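Local coordinates for aminoglycoside phosphotransferase (Mycobacterium smegmatis, PDB 6EF6), which phosphorylates (S)-1-amino-2-propanol as the kinase of the aminoacetone utilization microcompartment, at residues 185-190 / 308-313; 201-206 / 344-349; 269-274 / 315-320. All coordinates share one frame; numbering follows the deposited sequence.

In the fold
All three contacts lie on the same side of the chain's centre, in the helical part of this phosphotransferase. Helix 303-320 supplies one side of contacts 1 and 3, whose centres are about 8 Å apart and which both touch the bound (2R)-1-methoxypropan-2-amine. Contact 2, about 15 Å from contact 1 and about 17 Å from contact 3 between centres, joins helix 198-218 to the end of helix 325-347. Along the chain come 185-190, 201-206, 269-274, 308-313, 315-320 and 344-349. Helix 303-320 thus brings Arg310 and Trp317 from two contacts into one ligand pocket, while contact 2 joins helices away from it. Trp190 and Leu204 join contact 1 to contact 2, and the Arg311-Glu273 salt bridge ties contact 1 to contact 3.

Contact 1 of 3, residues 185-190 / 308-313; sequences PRWGRW and FLRRLL. With JFN ((2R)-1-methoxypropan-2-amine), chain C.
Trp187 and Trp190, on the loop between helices 177-180 and 198-218, pack on helix 303-320 in a buried contact that opens at one end into a ligand pocket, the indoles meeting leucines, backbone carbonyls and one guanidinium. A type I beta turn from Pro185 to Gly188 sets Trp187 at its third position, with the side chain directed at the helix. The indole comes in by its edge: CE3 lies 3.5 Å from Leu313 O, in the ring plane, and 4.1 Å from Leu313 CB. Further along that edge, Trp187 CH2 meets Arg310 NH1 at 3.7 Å. The ring and guanidinium planes are 52° apart, so the two groups do not stack. Arg310 leaves the helix pointing away from the loop, and a bend at chi2 (62°) brings its end back.

This is the helical lobe of the kinase-like fold of aminoglycoside phosphotransferases, and the guanidinium looks toward the cleft. There its NH2 forms a salt bridge to Asp231, a sodium ligand, while Ser270 and Tyr263 hold NE and NH1, which should fix its rotation. The methyl carbon C15 of the bound methoxypropanamine sits 3.2 Å from Trp187 CH2, a tight approach, and 3.9 Å from Arg310 NH2.

At the far end, Leu312 lies alongside Trp190 and points the same way; its O is 3.5 Å from Trp190 CB. Its CD2 lies over one face of the five-membered ring in a CH-pi contact, 4.0 Å from the centroid and 8° off the normal. Trp190 NE1 is hydrogen-bonded to Gln208 OE1 of helix 198-218.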
loop_
_atom_site.group_PDB
_atom_site.type_symbol
_atom_site.label_atom_id
_atom_site.label_comp_id
_atom_site.label_asym_id
_atom_site.label_seq_id
_atom_site.Cartn_x
_atom_site.Cartn_y
_atom_site.Cartn_z
ATOM N N PRO A 185 7.063 -14.823 5.959
ATOM C CA PRO A 185 6.301 -14.074 4.930
ATOM C C PRO A 185 4.996 -13.530 5.495
ATOM O O PRO A 185 4.137 -14.286 5.944
ATOM C CB PRO A 185 6.037 -15.138 3.851
ATOM C CG PRO A 185 6.057 -16.439 4.623
ATOM C CD PRO A 185 7.034 -16.280 5.718
ATOM N N ARG A 186 4.814 -12.212 5.417
ATOM C CA ARG A 186 3.694 -11.591 6.128
ATOM C C ARG A 186 2.357 -11.970 5.521
ATOM O O ARG A 186 1.365 -12.070 6.272
ATOM C CB ARG A 186 3.878 -10.077 6.049
ATOM C CG ARG A 186 2.816 -9.308 6.852
ATOM C CD ARG A 186 3.269 -7.865 7.140
ATOM N NE ARG A 186 4.512 -7.799 7.923
ATOM C CZ ARG A 186 5.673 -7.334 7.481
ATOM N NH1 ARG A 186 5.824 -6.822 6.277
ATOM N NH2 ARG A 186 6.700 -7.406 8.289
ATOM N N TRP A 187 2.306 -12.189 4.205
ATOM C CA TRP A 187 1.065 -12.553 3.530
ATOM C C TRP A 187 1.056 -14.020 3.118
ATOM O O TRP A 187 0.235 -14.429 2.286
ATOM C CB TRP A 187 0.815 -11.619 2.357
ATOM C CG TRP A 187 0.576 -10.164 2.738
ATOM C CD1 TRP A 187 0.231 -9.661 3.970
ATOM C CD2 TRP A 187 0.638 -9.058 1.849
ATOM N NE1 TRP A 187 0.096 -8.281 3.884
ATOM C CE2 TRP A 187 0.305 -7.898 2.596
ATOM C CE3 TRP A 187 0.905 -8.925 0.488
ATOM C CZ2 TRP A 187 0.290 -6.648 2.037
ATOM C CZ3 TRP A 187 0.873 -7.680 -0.074
ATOM C CH2 TRP A 187 0.575 -6.546 0.717
ATOM N N GLY A 188 1.902 -14.817 3.742
ATOM C CA GLY A 188 1.968 -16.240 3.442
ATOM C C GLY A 188 2.843 -16.527 2.228
ATOM O O GLY A 188 3.513 -15.674 1.681
ATOM N N ARG A 189 2.806 -17.790 1.806
ATOM C CA ARG A 189 3.657 -18.272 0.715
ATOM C C ARG A 189 2.912 -18.212 -0.608
ATOM O O ARG A 189 1.826 -18.799 -0.723
ATOM C CB ARG A 189 4.051 -19.731 0.981
ATOM C CG ARG A 189 5.016 -19.916 2.175
ATOM C CD ARG A 189 5.370 -21.373 2.530
ATOM N NE ARG A 189 5.815 -22.245 1.432
ATOM C CZ ARG A 189 7.047 -22.299 0.934
ATOM N NH1 ARG A 189 8.020 -21.513 1.407
ATOM N NH2 ARG A 189 7.293 -23.156 -0.047
ATOM N N TRP A 190 3.514 -17.583 -1.616
ATOM C CA TRP A 190 2.903 -17.624 -2.954
ATOM C C TRP A 190 2.829 -19.043 -3.472
ATOM O O TRP A 190 1.911 -19.406 -4.237
ATOM C CB TRP A 190 3.670 -16.714 -3.928
ATOM C CG TRP A 190 5.110 -17.100 -4.140
ATOM C CD1 TRP A 190 6.205 -16.559 -3.515
ATOM C CD2 TRP A 190 5.636 -18.118 -5.000
ATOM N NE1 TRP A 190 7.349 -17.191 -3.936
ATOM C CE2 TRP A 190 7.029 -18.145 -4.865
ATOM C CE3 TRP A 190 5.021 -19.030 -5.872
ATOM C CZ2 TRP A 190 7.831 -19.044 -5.525
ATOM C CZ3 TRP A 190 5.781 -19.912 -6.545
ATOM C CH2 TRP A 190 7.181 -19.929 -6.377
ATOM N N PHE A 308 7.966 -7.496 -10.077
ATOM C CA PHE A 308 7.892 -8.941 -9.853
ATOM C C PHE A 308 7.785 -9.300 -8.367
ATOM O O PHE A 308 7.015 -10.179 -7.995
ATOM C CB PHE A 308 9.033 -9.653 -10.557
ATOM C CG PHE A 308 8.830 -11.141 -10.574
ATOM C CD1 PHE A 308 7.786 -11.702 -11.304
ATOM C CD2 PHE A 308 9.615 -12.013 -9.834
ATOM C CE1 PHE A 308 7.564 -13.060 -11.270
ATOM C CE2 PHE A 308 9.379 -13.388 -9.849
ATOM C CZ PHE A 308 8.359 -13.888 -10.563
ATOM N N LEU A 309 8.478 -8.557 -7.509
ATOM C CA LEU A 309 8.322 -8.735 -6.059
ATOM C C LEU A 309 6.877 -8.491 -5.648
ATOM O O LEU A 309 6.272 -9.280 -4.905
ATOM C CB LEU A 309 9.269 -7.762 -5.322
ATOM C CG LEU A 309 9.171 -7.771 -3.801
ATOM C CD1 LEU A 309 9.345 -9.120 -3.177
ATOM C CD2 LEU A 309 10.140 -6.775 -3.163
ATOM N N ARG A 310 6.290 -7.377 -6.120
ATOM C CA ARG A 310 4.875 -7.105 -5.793
ATOM C C ARG A 310 3.960 -8.218 -6.313
ATOM O O ARG A 310 3.011 -8.606 -5.628
ATOM C CB ARG A 310 4.459 -5.740 -6.382
ATOM C CG ARG A 310 3.052 -5.343 -6.079
ATOM C CD ARG A 310 2.819 -5.185 -4.574
ATOM N NE ARG A 310 1.592 -4.441 -4.279
ATOM C CZ ARG A 310 1.157 -4.053 -3.102
ATOM N NH1 ARG A 310 1.838 -4.437 -2.009
ATOM N NH2 ARG A 310 0.029 -3.347 -2.963
ATOM N N ARG A 311 4.218 -8.686 -7.537
ATOM C CA ARG A 311 3.411 -9.751 -8.114
ATOM C C ARG A 311 3.388 -10.986 -7.233
ATOM O O ARG A 311 2.332 -11.556 -6.979
ATOM C CB ARG A 311 3.957 -10.116 -9.469
ATOM C CG ARG A 311 3.070 -11.074 -10.276
ATOM C CD ARG A 311 1.823 -10.369 -10.832
ATOM N NE ARG A 311 0.966 -11.291 -11.575
ATOM C CZ ARG A 311 0.002 -10.945 -12.419
ATOM N NH1 ARG A 311 -0.196 -9.654 -12.669
ATOM N NH2 ARG A 311 -0.697 -11.849 -13.039
ATOM N N LEU A 312 4.559 -11.440 -6.746
ATOM C CA LEU A 312 4.603 -12.629 -5.896
ATOM C C LEU A 312 3.890 -12.375 -4.592
ATOM O O LEU A 312 3.215 -13.247 -4.074
ATOM C CB LEU A 312 6.044 -13.087 -5.659
ATOM C CG LEU A 312 6.789 -13.621 -6.871
ATOM C CD1 LEU A 312 8.244 -13.993 -6.444
ATOM C CD2 LEU A 312 6.073 -14.827 -7.401
ATOM N N LEU A 313 4.105 -11.187 -4.005
ATOM C CA LEU A 313 3.403 -10.846 -2.792
ATOM C C LEU A 313 1.894 -10.897 -2.944
ATOM O O LEU A 313 1.187 -11.347 -2.045
ATOM C CB LEU A 313 3.852 -9.502 -2.253
ATOM C CG LEU A 313 5.143 -9.500 -1.481
ATOM C CD1 LEU A 313 5.713 -8.091 -1.412
ATOM C CD2 LEU A 313 4.989 -10.108 -0.066
HETATM C C07 JFN C . -6.662 -5.712 -1.751
HETATM C C08 JFN C . -3.332 -6.121 -0.179
HETATM C C09 JFN C . -4.450 -5.639 -1.093
HETATM C C15 JFN C . -2.114 -5.235 -0.376
HETATM N N04 JFN C . -3.711 -5.969 1.207
HETATM O O02 JFN C . -5.600 -6.415 -1.151
#

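Contact 2 of 3, residues 201-206 / 344-349; sequences TALLTR and RYLSSD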
loop_
_atom_site.group_PDB
_atom_site.type_symbol
_atom_site.label_atom_id
_atom_site.label_comp_id
_atom_site.label_asym_id
_atom_site.label_seq_id
_atom_site.Cartn_x
_atom_site.Cartn_y
_atom_site.Cartn_z
ATOM N N THR A 201 5.398 -23.417 -10.134
ATOM C CA THR A 201 6.344 -23.229 -9.045
ATOM C C THR A 201 7.770 -23.278 -9.576
ATOM O O THR A 201 8.629 -22.551 -9.093
ATOM C CB THR A 201 6.114 -24.273 -7.983
ATOM O OG1 THR A 201 4.785 -24.190 -7.434
ATOM C CG2 THR A 201 7.092 -24.085 -6.853
ATOM N N ALA A 202 8.052 -24.050 -10.603
ATOM C CA ALA A 202 9.375 -24.039 -11.224
ATOM C C ALA A 202 9.698 -22.676 -11.825
ATOM O O ALA A 202 10.774 -22.114 -11.565
ATOM C CB ALA A 202 9.469 -25.152 -12.251
ATOM N N LEU A 203 8.814 -22.139 -12.682
ATOM C CA LEU A 203 9.054 -20.825 -13.301
ATOM C C LEU A 203 9.182 -19.733 -12.264
ATOM O O LEU A 203 10.105 -18.917 -12.301
ATOM C CB LEU A 203 7.909 -20.475 -14.251
ATOM C CG LEU A 203 8.025 -21.046 -15.657
ATOM C CD1 LEU A 203 6.738 -20.840 -16.386
ATOM C CD2 LEU A 203 9.103 -20.288 -16.386
ATOM N N LEU A 204 8.278 -19.716 -11.307
ATOM C CA LEU A 204 8.208 -18.646 -10.340
ATOM C C LEU A 204 9.371 -18.730 -9.373
ATOM O O LEU A 204 9.907 -17.710 -8.938
ATOM C CB LEU A 204 6.878 -18.589 -9.584
ATOM C CG LEU A 204 5.660 -18.300 -10.495
ATOM C CD1 LEU A 204 4.384 -18.559 -9.749
ATOM C CD2 LEU A 204 5.681 -16.906 -11.024
ATOM N N THR A 205 9.813 -19.948 -8.974
ATOM C CA THR A 205 10.968 -20.090 -8.087
ATOM C C THR A 205 12.239 -19.664 -8.784
ATOM O O THR A 205 13.073 -18.991 -8.186
ATOM C CB THR A 205 11.128 -21.518 -7.550
ATOM O OG1 THR A 205 9.983 -21.871 -6.788
ATOM C CG2 THR A 205 12.380 -21.645 -6.621
ATOM N N ARG A 206 12.405 -19.983 -10.074
ATOM C CA ARG A 206 13.628 -19.567 -10.752
ATOM C C ARG A 206 13.706 -18.059 -10.830
ATOM O O ARG A 206 14.762 -17.477 -10.597
ATOM C CB ARG A 206 13.633 -20.201 -12.144
ATOM C CG ARG A 206 14.999 -20.161 -12.841
ATOM C CD ARG A 206 15.983 -21.051 -12.081
ATOM N NE ARG A 206 17.234 -21.307 -12.806
ATOM C CZ ARG A 206 18.433 -21.372 -12.226
ATOM N NH1 ARG A 206 18.552 -21.239 -10.912
ATOM N NH2 ARG A 206 19.527 -21.623 -12.947
ATOM N N ARG A 344 9.492 -13.650 -18.908
ATOM C CA ARG A 344 10.099 -12.442 -19.449
ATOM C C ARG A 344 11.256 -11.969 -18.565
ATOM O O ARG A 344 12.316 -11.571 -19.066
ATOM C CB ARG A 344 9.020 -11.367 -19.583
ATOM C CG ARG A 344 8.066 -11.721 -20.731
ATOM C CD ARG A 344 6.783 -10.905 -20.777
ATOM N NE ARG A 344 5.737 -11.607 -21.528
ATOM C CZ ARG A 344 4.429 -11.458 -21.327
ATOM N NH1 ARG A 344 3.557 -12.149 -22.057
ATOM N NH2 ARG A 344 3.989 -10.629 -20.389
ATOM N N TYR A 345 11.083 -12.051 -17.241
ATOM C CA TYR A 345 12.126 -11.669 -16.288
ATOM C C TYR A 345 13.359 -12.542 -16.471
ATOM O O TYR A 345 14.485 -12.042 -16.592
ATOM C CB TYR A 345 11.541 -11.793 -14.891
ATOM C CG TYR A 345 12.384 -11.212 -13.787
ATOM C CD1 TYR A 345 12.482 -9.866 -13.579
ATOM C CD2 TYR A 345 13.062 -12.055 -12.892
ATOM C CE1 TYR A 345 13.213 -9.358 -12.531
ATOM C CE2 TYR A 345 13.805 -11.585 -11.882
ATOM C CZ TYR A 345 13.947 -10.223 -11.656
ATOM O OH TYR A 345 14.683 -9.756 -10.619
ATOM N N LEU A 346 13.154 -13.854 -16.591
ATOM C CA LEU A 346 14.276 -14.769 -16.736
ATOM C C LEU A 346 15.001 -14.593 -18.055
ATOM O O LEU A 346 16.241 -14.604 -18.099
ATOM C CB LEU A 346 13.774 -16.193 -16.618
ATOM C CG LEU A 346 13.382 -16.623 -15.208
ATOM C CD1 LEU A 346 12.646 -17.956 -15.263
ATOM C CD2 LEU A 346 14.597 -16.790 -14.329
ATOM N N SER A 347 14.245 -14.391 -19.147
ATOM C CA SER A 347 14.870 -14.271 -20.463
ATOM C C SER A 347 15.631 -12.975 -20.656
ATOM O O SER A 347 16.467 -12.903 -21.563
ATOM C CB SER A 347 13.841 -14.473 -21.582
ATOM O OG SER A 347 12.891 -13.395 -21.591
ATOM N N SER A 348 15.395 -11.980 -19.813
ATOM C CA SER A 348 16.111 -10.709 -19.882
ATOM C C SER A 348 17.102 -10.541 -18.739
ATOM O O SER A 348 17.602 -9.448 -18.528
ATOM C CB SER A 348 15.082 -9.570 -19.879
ATOM O OG SER A 348 14.443 -9.536 -18.605
ATOM N N ASP A 349 17.415 -11.615 -18.011
ATOM C CA ASP A 349 18.327 -11.536 -16.875
ATOM C C ASP A 349 17.844 -10.521 -15.845
ATOM O O ASP A 349 18.633 -9.847 -15.188
ATOM C CB ASP A 349 19.763 -11.253 -17.311
ATOM C CG ASP A 349 20.763 -11.568 -16.228
ATOM O OD1 ASP A 349 20.501 -12.490 -15.429
ATOM O OD2 ASP A 349 21.812 -10.903 -16.179
#
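Arg206 and Leu346 bring the two backbones nearest each other, their CA atoms 7.7 Å apart, where helix 198-218 passes the last turn of helix 325-347. Residues 201-206 are helical throughout, whereas 344-349 leave the helix at Ser348. A Schellman motif ends it: Asp349, with positive phi (57°), is the C-prime residue, its N bonds to Leu346 O at 3.2 Å, and Gly350 N makes the longer-range bond to Tyr345 O.

From 344-349 Leu346 alone makes the contact. Both its methyls rest against the first two methylenes of the arginine, CD2 lying 3.7 Å from Arg206 CG and CD1 4.0 Å from Arg206 CB, with the two side chains nearly perpendicular. Arg206 CG stands anti to the backbone N (chi1 -165°), which lays the methylenes against the leucine; the bend at chi2 then carries the guanidinium away, so of the arginine side chain only the methylenes take part. Its backbone O also lies 3.8 Å from Leu346 CD2. One turn earlier, Leu203 adds a looser touch: its O is 4.0 Å from Leu346 CD1, and its CD2 lies 4.4 Å from the same methyl.

Such packing at the surface margin joins two helices of the phosphotransferase's helical lobe, far from its ligand pocket. The better-buried layer is next to it: Tyr345 lies on Ala207, Leu210 and Leu211 and its OH is hydrogen-bonded to Ser305 OG, while Leu204 packs on Ala342 and on Phe308 of helix 303-320.

Contact 3 of 3, residues 269-274 / 315-320; sequences VSFIEH and LAWMGS. With JFN ((2R)-1-methoxypropan-2-amine), chain C.
Phe271 reaches from its loop toward Met318 and Trp317 on the last turns of helix 303-320, and the closer fit is with the methionine. Met318 CE comes to the edge of the phenyl ring, near its plane, and lies 3.7 Å from both CD1 and CE1 of Phe271. The two side chains run antiparallel, past one another, the methionine being extended beyond CG so that its methyl reaches the ring. Phe271 occupies the third position of a type II beta turn from Val269 to Ile272, with a positive phi of 74°. Its N makes a weak hydrogen bond to Glu273 OE2 at 2.9 Å, and the other carboxylate oxygen, OE1, forms a salt bridge to Arg311 and a hydrogen bond with Tyr334. The turn is thereby tied to two helices of the lobe.

The other half is looser. Phe271 CZ approaches Trp317 CZ3 at 4.2 Å, the side chains crossing at about a right angle, and all three residues of the contact stay partly exposed. Here the packing gives way to the ligand pocket, which Trp317 shares with Glu53, Trp187 and Arg310. Trp317 CG is anti to the backbone N (chi1 -177°), which swings the indole off the helix toward the pocket; one face of the ring carries the bound methoxypropanamine, with C08 of the ligand 3.7 Å above the ring plane. The edge-to-face meeting of Trp317 with Trp187 continues the aromatic lining. The ligand's ether oxygen is modelled too near this ring for its exact position to be trusted.

An aromatic face beside the carboxylate of Glu53, which holds Trp317 NE1 by a weak hydrogen bond, would probably suit a small, protonated amine, consistent with an aminopropanol substrate.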
loop_
_atom_site.group_PDB
_atom_site.type_symbol
_atom_site.label_atom_id
_atom_site.label_comp_id
_atom_site.label_asym_id
_atom_site.label_seq_id
_atom_site.Cartn_x
_atom_site.Cartn_y
_atom_site.Cartn_z
ATOM N N VAL A 269 1.550 -0.638 -9.729
ATOM C CA VAL A 269 0.935 -1.489 -10.728
ATOM C C VAL A 269 0.330 -2.749 -10.104
ATOM O O VAL A 269 0.095 -3.757 -10.791
ATOM C CB VAL A 269 1.897 -1.799 -11.872
ATOM C CG1 VAL A 269 2.169 -0.519 -12.687
ATOM C CG2 VAL A 269 3.196 -2.369 -11.394
ATOM N N SER A 270 -0.096 -2.638 -8.852
ATOM C CA SER A 270 -0.715 -3.758 -8.139
ATOM C C SER A 270 -1.864 -4.318 -8.944
ATOM O O SER A 270 -2.802 -3.584 -9.323
ATOM C CB SER A 270 -1.281 -3.311 -6.798
ATOM O OG SER A 270 -0.268 -2.925 -5.887
ATOM N N PHE A 271 -1.830 -5.641 -9.149
ATOM C CA PHE A 271 -2.885 -6.428 -9.818
ATOM C C PHE A 271 -2.949 -6.263 -11.343
ATOM O O PHE A 271 -3.683 -7.015 -12.006
ATOM C CB PHE A 271 -4.281 -6.206 -9.224
ATOM C CG PHE A 271 -4.374 -6.602 -7.790
ATOM C CD1 PHE A 271 -4.273 -7.924 -7.396
ATOM C CD2 PHE A 271 -4.493 -5.624 -6.796
ATOM C CE1 PHE A 271 -4.351 -8.309 -6.058
ATOM C CE2 PHE A 271 -4.564 -6.013 -5.456
ATOM C CZ PHE A 271 -4.474 -7.313 -5.100
ATOM N N ILE A 272 -2.188 -5.337 -11.893
ATOM C CA ILE A 272 -2.196 -4.973 -13.301
ATOM C C ILE A 272 -0.799 -5.111 -13.913
ATOM O O ILE A 272 -0.534 -4.555 -14.979
ATOM C CB ILE A 272 -2.852 -3.587 -13.567
ATOM C CG1 ILE A 272 -2.143 -2.458 -12.814
ATOM C CG2 ILE A 272 -4.314 -3.609 -13.223
ATOM C CD1 ILE A 272 -2.703 -1.043 -13.151
ATOM N N GLU A 273 0.076 -5.868 -13.238
ATOM C CA GLU A 273 1.476 -6.006 -13.633
ATOM C C GLU A 273 1.630 -6.628 -15.005
ATOM O O GLU A 273 2.657 -6.440 -15.657
ATOM C CB GLU A 273 2.260 -6.824 -12.586
ATOM C CG GLU A 273 2.140 -6.310 -11.155
ATOM C CD GLU A 273 0.970 -6.834 -10.316
ATOM O OE1 GLU A 273 0.075 -7.514 -10.889
ATOM O OE2 GLU A 273 0.953 -6.528 -9.132
ATOM N N HIS A 274 0.676 -7.461 -15.423
ATOM C CA HIS A 274 0.692 -8.204 -16.680
ATOM C C HIS A 274 0.120 -7.414 -17.852
ATOM O O HIS A 274 0.064 -7.913 -18.981
ATOM C CB HIS A 274 -0.120 -9.498 -16.455
ATOM C CG HIS A 274 -1.546 -9.202 -16.064
ATOM N ND1 HIS A 274 -1.919 -8.701 -14.824
ATOM C CD2 HIS A 274 -2.676 -9.207 -16.817
ATOM C CE1 HIS A 274 -3.221 -8.485 -14.814
ATOM N NE2 HIS A 274 -3.702 -8.768 -16.017
ATOM N N LEU A 315 0.210 -12.543 -5.221
ATOM C CA LEU A 315 -0.195 -13.932 -5.417
ATOM C C LEU A 315 -0.305 -14.671 -4.075
ATOM O O LEU A 315 -1.273 -15.378 -3.842
ATOM C CB LEU A 315 0.844 -14.591 -6.327
ATOM C CG LEU A 315 0.627 -16.062 -6.687
ATOM C CD1 LEU A 315 -0.733 -16.341 -7.329
ATOM C CD2 LEU A 315 1.740 -16.526 -7.636
ATOM N N ALA A 316 0.645 -14.400 -3.166
ATOM C CA ALA A 316 0.532 -14.933 -1.810
ATOM C C ALA A 316 -0.722 -14.416 -1.127
ATOM O O ALA A 316 -1.459 -15.189 -0.512
ATOM C CB ALA A 316 1.769 -14.528 -1.035
ATOM N N TRP A 317 -0.948 -13.093 -1.196
ATOM C CA TRP A 317 -2.145 -12.528 -0.577
ATOM C C TRP A 317 -3.407 -13.178 -1.137
ATOM O O TRP A 317 -4.326 -13.553 -0.386
ATOM C CB TRP A 317 -2.123 -11.017 -0.802
ATOM C CG TRP A 317 -3.228 -10.317 -0.170
ATOM C CD1 TRP A 317 -3.278 -9.844 1.118
ATOM C CD2 TRP A 317 -4.479 -10.013 -0.769
ATOM N NE1 TRP A 317 -4.500 -9.256 1.351
ATOM C CE2 TRP A 317 -5.260 -9.355 0.210
ATOM C CE3 TRP A 317 -5.021 -10.227 -2.037
ATOM C CZ2 TRP A 317 -6.557 -8.911 -0.050
ATOM C CZ3 TRP A 317 -6.305 -9.789 -2.290
ATOM C CH2 TRP A 317 -7.057 -9.132 -1.305
ATOM N N MET A 318 -3.492 -13.289 -2.466
ATOM C CA MET A 318 -4.621 -13.953 -3.098
ATOM C C MET A 318 -4.803 -15.363 -2.576
ATOM O O MET A 318 -5.927 -15.759 -2.248
ATOM C CB MET A 318 -4.420 -14.005 -4.605
ATOM C CG MET A 318 -4.855 -12.795 -5.284
ATOM S SD MET A 318 -5.162 -13.164 -7.036
ATOM C CE MET A 318 -5.393 -11.466 -7.567
ATOM N N GLY A 319 -3.727 -16.159 -2.510
ATOM C CA GLY A 319 -3.828 -17.527 -1.981
ATOM C C GLY A 319 -4.318 -17.568 -0.553
ATOM O O GLY A 319 -5.097 -18.452 -0.174
ATOM N N SER A 320 -3.850 -16.633 0.275
ATOM C CA SER A 320 -4.283 -16.569 1.669
ATOM C C SER A 320 -5.767 -16.273 1.798
ATOM O O SER A 320 -6.358 -16.588 2.834
ATOM C CB SER A 320 -3.511 -15.480 2.413
ATOM O OG SER A 320 -2.157 -15.860 2.613
HETATM C C07 JFN C . -6.662 -5.712 -1.751
HETATM C C08 JFN C . -3.332 -6.121 -0.179
HETATM C C09 JFN C . -4.450 -5.639 -1.093
HETATM C C15 JFN C . -2.114 -5.235 -0.376
HETATM N N04 JFN C . -3.711 -5.969 1.207
HETATM O O02 JFN C . -5.600 -6.415 -1.151
#